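Local coordinates for surface layer protein (Geobacillus stearothermophilus, PDB 2RA1), which forms part of the crystalline surface layer that coats the bacterial cell, its N-terminal part probably binding cell-wall sugar polymer, at residues P32-V37 / A91-A96; K299-V304 / N321-N326. All coordinates share one frame; numbering follows the deposited sequence.

Interaction 1: P32-V37 / A91-A96; sequences PDIKDV and ATYIDA
The first turn of helix 34-58, led in by P32, packs on a turn of helix 89-115, and the two backbones are nearest at I34 and I94, whose CA atoms lie 7.2 Å apart. The direct contacts are between side chains. Y93 reaches across with CG anti to its backbone N (chi1 171°), which sends the ring out toward the other helix. Its OH meets CD of P32 at 3.4 Å, the two side chains coming from opposite directions. I34 slides past the ring, and its CD1 is 4.0 Å from CE2 of Y93. V37 points toward the partner helix and sets CG1 beside CG1 of I94, at 3.7 Å. One polar link runs through a water: it donates to O of P32 and lies 2.7 Å from OH of Y93. The water gives the hydroxyl of the buried Y93 a polar partner. Off the contact itself, D33 is the N-cap of helix 34-58. Its OD2 accepts from K35 N through the anti lone pair and from K35 NZ through the syn one, the latter a salt bridge of 2.7 Å. Helix 3-28 adds to the same core: Y21 stacks on the ring of Y93 and T20 touches V37. The arrangement is apolar helix-to-helix packing at a capped helix start, within the coiled-coil N-terminal part of SbsC.

Interaction 2: K299-V304 / N321-N326; sequences KTYTVV and NEFTYN
Strands 300-304 and 321-324 run antiparallel, their axes 4.6 Å apart at closest approach and their directions at 153°. Y301 with F323 and V303 with N321 are hydrogen-bonded pairs; T300 with T324 and T302 with E322 are non-hydrogen-bonded pairs. Y301 N gives a straight bond to O of F323 (2.8 Å), and F323 N returns one to O of Y301. Past the last pair, Y325 N still bonds to O of K299. Y301, V303, N321 and F323 share one sheet face. F323 holds CG between its backbone N and carbonyl carbon (chi1 66°), which brings the ring over to the neighbouring strand. CB of Y301 sits over one face of this ring, 3.7 Å from CZ of F323, as a CH-pi contact. CG2 of V303 meets the ring edge, 3.6 Å from CE2 of F323. The two aromatic rings are near parallel, at 19°, but barely overlap. F323 also meets the ring of F244 and touches V236 and A238. An alanine in place of F323 would probably open a gap beside Y301 and V303 and take one aromatic neighbour from F244. A water donates to both O of V303 and OD1 of N321, and S319 also bonds to that OD1. On the other face, OG1 of T300 and OG1 of T324 share a hydrogen bond of 2.8 Å. CG2 of T300 lies 3.7 Å from OE1 of E322, whose OE2 forms a salt bridge with K267. These consecutive antiparallel strands turn Y301, V303 and F323 to the core, consistent with the beta sandwich of a bacterial Ig-like domain.

The two contacts belong to different parts of an elongated chain. Their centres are 82 Å apart, with nearest atoms about 66 Å apart, and they lie on opposite sides of the chain's centre. Interaction 1 comes first along the sequence and joins helices 34-58 and 89-115 in the helical N-terminal part. Interaction 2 follows, after the remaining helices and the first strands of the Ig-like domain, and joins the neighbouring strands 300-305 and 319-324 of that domain. They share no helix, strand or sheet. Each lies within its own part of the chain, one in helix packing, the other in strand pairing. This fits a surface-layer protein built from separate domains in series.

Interaction 1: P32-V37 / A91-A96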
loop_
_atom_site.group_PDB
_atom_site.type_symbol
_atom_site.label_atom_id
_atom_site.label_comp_id
_atom_site.label_asym_id
_atom_site.label_seq_id
_atom_site.Cartn_x
_atom_site.Cartn_y
_atom_site.Cartn_z
ATOM N N PRO A 32 -40.572 2.955 -16.681
ATOM C CA PRO A 32 -41.068 3.112 -18.046
ATOM C C PRO A 32 -39.910 3.446 -18.970
ATOM O O PRO A 32 -38.809 3.701 -18.493
ATOM C CB PRO A 32 -42.000 4.323 -17.941
ATOM C CG PRO A 32 -42.199 4.547 -16.500
ATOM C CD PRO A 32 -40.971 4.079 -15.832
ATOM N N ASP A 33 -40.138 3.407 -20.273
ATOM C CA ASP A 33 -39.175 3.978 -21.193
ATOM C C ASP A 33 -39.129 5.472 -20.873
ATOM O O ASP A 33 -40.182 6.120 -20.751
ATOM C CB ASP A 33 -39.625 3.723 -22.638
ATOM C CG ASP A 33 -38.501 3.881 -23.647
ATOM O OD1 ASP A 33 -38.135 2.868 -24.258
ATOM O OD2 ASP A 33 -37.997 5.002 -23.849
ATOM N N ILE A 34 -37.927 6.026 -20.721
ATOM C CA ILE A 34 -37.805 7.440 -20.367
ATOM C C ILE A 34 -38.463 8.334 -21.421
ATOM O O ILE A 34 -38.846 9.456 -21.143
ATOM C CB ILE A 34 -36.337 7.874 -20.178
ATOM C CG1 ILE A 34 -36.274 9.251 -19.494
ATOM C CG2 ILE A 34 -35.571 7.877 -21.494
ATOM C CD1 ILE A 34 -36.836 9.224 -18.089
ATOM N N LYS A 35 -38.584 7.823 -22.637
ATOM C CA LYS A 35 -39.086 8.616 -23.744
ATOM C C LYS A 35 -40.606 8.750 -23.683
ATOM O O LYS A 35 -41.158 9.745 -24.149
ATOM C CB LYS A 35 -38.638 8.016 -25.087
ATOM C CG LYS A 35 -37.131 8.081 -25.323
ATOM C CD LYS A 35 -36.765 7.576 -26.694
ATOM C CE LYS A 35 -37.259 6.142 -26.898
ATOM N NZ LYS A 35 -36.489 5.179 -26.041
ATOM N N ASP A 36 -41.271 7.747 -23.111
ATOM C CA ASP A 36 -42.704 7.826 -22.858
ATOM C C ASP A 36 -42.981 8.861 -21.767
ATOM O O ASP A 36 -43.954 9.628 -21.841
ATOM C CB ASP A 36 -43.259 6.468 -22.447
ATOM C CG ASP A 36 -43.273 5.474 -23.592
ATOM O OD1 ASP A 36 -43.203 4.254 -23.322
ATOM O OD2 ASP A 36 -43.348 5.915 -24.766
ATOM N N VAL A 37 -42.098 8.886 -20.765
ATOM C CA VAL A 37 -42.169 9.861 -19.699
ATOM C C VAL A 37 -41.896 11.270 -20.226
ATOM O O VAL A 37 -42.540 12.222 -19.800
ATOM C CB VAL A 37 -41.205 9.518 -18.541
ATOM C CG1 VAL A 37 -41.282 10.573 -17.444
ATOM C CG2 VAL A 37 -41.516 8.129 -17.977
ATOM N N ALA A 91 -40.399 15.951 -13.278
ATOM C CA ALA A 91 -39.074 16.511 -13.566
ATOM C C ALA A 91 -37.974 15.933 -12.673
ATOM O O ALA A 91 -36.872 15.688 -13.140
ATOM C CB ALA A 91 -39.093 18.033 -13.478
ATOM N N THR A 92 -38.270 15.699 -11.399
ATOM C CA THR A 92 -37.272 15.109 -10.517
ATOM C C THR A 92 -36.971 13.651 -10.863
ATOM O O THR A 92 -35.818 13.211 -10.777
ATOM C CB THR A 92 -37.654 15.199 -9.023
ATOM O OG1 THR A 92 -38.923 14.562 -8.792
ATOM C CG2 THR A 92 -37.649 16.657 -8.544
ATOM N N TYR A 93 -38.017 12.914 -11.230
ATOM C CA TYR A 93 -37.882 11.546 -11.692
ATOM C C TYR A 93 -37.039 11.474 -12.956
ATOM O O TYR A 93 -36.126 10.653 -13.045
ATOM C CB TYR A 93 -39.237 10.903 -11.996
ATOM C CG TYR A 93 -39.052 9.571 -12.690
ATOM C CD1 TYR A 93 -38.912 8.406 -11.951
ATOM C CD2 TYR A 93 -38.962 9.488 -14.069
ATOM C CE1 TYR A 93 -38.725 7.199 -12.561
ATOM C CE2 TYR A 93 -38.765 8.269 -14.700
ATOM C CZ TYR A 93 -38.640 7.128 -13.940
ATOM O OH TYR A 93 -38.433 5.903 -14.529
ATOM N N ILE A 94 -37.356 12.322 -13.936
ATOM C CA ILE A 94 -36.590 12.330 -15.174
ATOM C C ILE A 94 -35.106 12.531 -14.882
ATOM O O ILE A 94 -34.273 11.743 -15.332
ATOM C CB ILE A 94 -37.110 13.363 -16.191
ATOM C CG1 ILE A 94 -38.454 12.899 -16.761
ATOM C CG2 ILE A 94 -36.123 13.536 -17.349
ATOM C CD1 ILE A 94 -39.223 13.989 -17.508
ATOM N N ASP A 95 -34.795 13.569 -14.106
ATOM C CA ASP A 95 -33.415 13.913 -13.737
ATOM C C ASP A 95 -32.680 12.801 -13.014
ATOM O O ASP A 95 -31.487 12.621 -13.205
ATOM C CB ASP A 95 -33.397 15.154 -12.841
ATOM C CG ASP A 95 -33.796 16.422 -13.581
ATOM O OD1 ASP A 95 -34.021 16.385 -14.817
ATOM O OD2 ASP A 95 -33.875 17.469 -12.910
ATOM N N ALA A 96 -33.400 12.081 -12.162
ATOM C CA ALA A 96 -32.824 10.998 -11.381
ATOM C C ALA A 96 -32.652 9.751 -12.232
ATOM O O ALA A 96 -31.651 9.038 -12.113
ATOM C CB ALA A 96 -33.700 10.700 -10.177
HETATM O O HOH W 1 -37.605 6.053 -17.145
#

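Interaction 2: K299-V304 / N321-N326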
loop_
_atom_site.group_PDB
_atom_site.type_symbol
_atom_site.label_atom_id
_atom_site.label_comp_id
_atom_site.label_asym_id
_atom_site.label_seq_id
_atom_site.Cartn_x
_atom_site.Cartn_y
_atom_site.Cartn_z
ATOM N N LYS A 299 39.702 -0.153 22.526
ATOM C CA LYS A 299 40.137 1.006 21.754
ATOM C C LYS A 299 39.172 1.387 20.643
ATOM O O LYS A 299 38.445 0.554 20.110
ATOM C CB LYS A 299 41.536 0.783 21.173
ATOM C CG LYS A 299 42.653 0.809 22.210
ATOM C CD LYS A 299 42.745 2.175 22.852
ATOM C CE LYS A 299 43.112 2.095 24.321
ATOM N NZ LYS A 299 42.878 3.412 25.003
ATOM N N THR A 300 39.181 2.668 20.293
ATOM C CA THR A 300 38.323 3.188 19.242
ATOM C C THR A 300 39.183 3.479 18.012
ATOM O O THR A 300 40.335 3.927 18.124
ATOM C CB THR A 300 37.563 4.445 19.730
ATOM O OG1 THR A 300 36.691 4.082 20.815
ATOM C CG2 THR A 300 36.735 5.050 18.616
ATOM N N TYR A 301 38.636 3.191 16.838
ATOM C CA TYR A 301 39.405 3.298 15.608
ATOM C C TYR A 301 38.637 4.125 14.630
ATOM O O TYR A 301 37.415 4.029 14.550
ATOM C CB TYR A 301 39.704 1.902 15.016
ATOM C CG TYR A 301 40.741 1.148 15.817
ATOM C CD1 TYR A 301 40.382 0.435 16.959
ATOM C CD2 TYR A 301 42.084 1.179 15.461
ATOM C CE1 TYR A 301 41.329 -0.239 17.713
ATOM C CE2 TYR A 301 43.039 0.513 16.215
ATOM C CZ TYR A 301 42.655 -0.193 17.336
ATOM O OH TYR A 301 43.606 -0.852 18.090
ATOM N N THR A 302 39.344 4.962 13.890
ATOM C CA THR A 302 38.672 5.735 12.858
ATOM C C THR A 302 39.019 5.232 11.429
ATOM O O THR A 302 40.182 5.084 11.055
ATOM C CB THR A 302 38.796 7.284 13.104
ATOM O OG1 THR A 302 38.801 7.987 11.864
ATOM C CG2 THR A 302 40.051 7.615 13.859
ATOM N N VAL A 303 37.968 4.937 10.671
ATOM C CA VAL A 303 38.060 4.392 9.326
ATOM C C VAL A 303 37.704 5.429 8.268
ATOM O O VAL A 303 36.545 5.803 8.101
ATOM C CB VAL A 303 37.080 3.223 9.156
ATOM C CG1 VAL A 303 37.201 2.620 7.751
ATOM C CG2 VAL A 303 37.285 2.168 10.274
ATOM N N VAL A 304 38.709 5.877 7.536
ATOM C CA VAL A 304 38.502 6.831 6.471
ATOM C C VAL A 304 38.476 6.120 5.103
ATOM O O VAL A 304 39.477 5.541 4.671
ATOM C CB VAL A 304 39.597 7.948 6.529
ATOM C CG1 VAL A 304 39.585 8.808 5.287
ATOM C CG2 VAL A 304 39.402 8.808 7.771
ATOM N N ASN A 321 34.277 7.190 9.683
ATOM C CA ASN A 321 33.384 6.373 10.483
ATOM C C ASN A 321 34.210 5.590 11.480
ATOM O O ASN A 321 35.244 5.028 11.123
ATOM C CB ASN A 321 32.603 5.415 9.589
ATOM C CG ASN A 321 32.002 6.105 8.383
ATOM O OD1 ASN A 321 32.704 6.754 7.608
ATOM N ND2 ASN A 321 30.694 5.963 8.214
ATOM N N GLU A 322 33.776 5.566 12.734
ATOM C CA GLU A 322 34.533 4.856 13.760
ATOM C C GLU A 322 33.805 3.628 14.309
ATOM O O GLU A 322 32.599 3.442 14.119
ATOM C CB GLU A 322 34.999 5.796 14.894
ATOM C CG GLU A 322 33.906 6.636 15.564
ATOM C CD GLU A 322 34.420 7.457 16.761
ATOM O OE1 GLU A 322 33.893 7.252 17.886
ATOM O OE2 GLU A 322 35.338 8.299 16.577
ATOM N N PHE A 323 34.581 2.766 14.951
ATOM C CA PHE A 323 34.046 1.651 15.716
ATOM C C PHE A 323 34.993 1.476 16.889
ATOM O O PHE A 323 36.105 2.023 16.887
ATOM C CB PHE A 323 33.991 0.371 14.875
ATOM C CG PHE A 323 35.341 -0.149 14.479
ATOM C CD1 PHE A 323 36.086 -0.928 15.358
ATOM C CD2 PHE A 323 35.879 0.159 13.239
ATOM C CE1 PHE A 323 37.344 -1.406 14.999
ATOM C CE2 PHE A 323 37.137 -0.305 12.874
ATOM C CZ PHE A 323 37.873 -1.092 13.753
ATOM N N THR A 324 34.544 0.732 17.890
ATOM C CA THR A 324 35.315 0.511 19.101
ATOM C C THR A 324 35.356 -0.975 19.253
ATOM O O THR A 324 34.322 -1.641 19.106
ATOM C CB THR A 324 34.616 1.125 20.345
ATOM O OG1 THR A 324 34.410 2.525 20.137
ATOM C CG2 THR A 324 35.461 0.943 21.607
ATOM N N TYR A 325 36.542 -1.507 19.514
ATOM C CA TYR A 325 36.712 -2.950 19.657
ATOM C C TYR A 325 36.612 -3.366 21.119
ATOM O O TYR A 325 37.331 -2.851 21.968
ATOM C CB TYR A 325 38.046 -3.397 19.056
ATOM C CG TYR A 325 38.356 -4.852 19.297
ATOM C CD1 TYR A 325 37.476 -5.849 18.886
ATOM C CD2 TYR A 325 39.525 -5.233 19.935
ATOM C CE1 TYR A 325 37.750 -7.182 19.114
ATOM C CE2 TYR A 325 39.807 -6.561 20.171
ATOM C CZ TYR A 325 38.920 -7.529 19.761
ATOM O OH TYR A 325 39.209 -8.846 19.999
ATOM N N ASN A 326 35.695 -4.282 21.409
ATOM C CA ASN A 326 35.548 -4.830 22.753
ATOM C C ASN A 326 35.509 -6.347 22.719
ATOM O O ASN A 326 34.625 -6.955 22.107
ATOM C CB ASN A 326 34.283 -4.312 23.418
ATOM C CG ASN A 326 34.341 -2.830 23.700
ATOM O OD1 ASN A 326 35.206 -2.360 24.438
ATOM N ND2 ASN A 326 33.421 -2.081 23.102
HETATM O O HOH W 2 34.363 4.909 6.141
#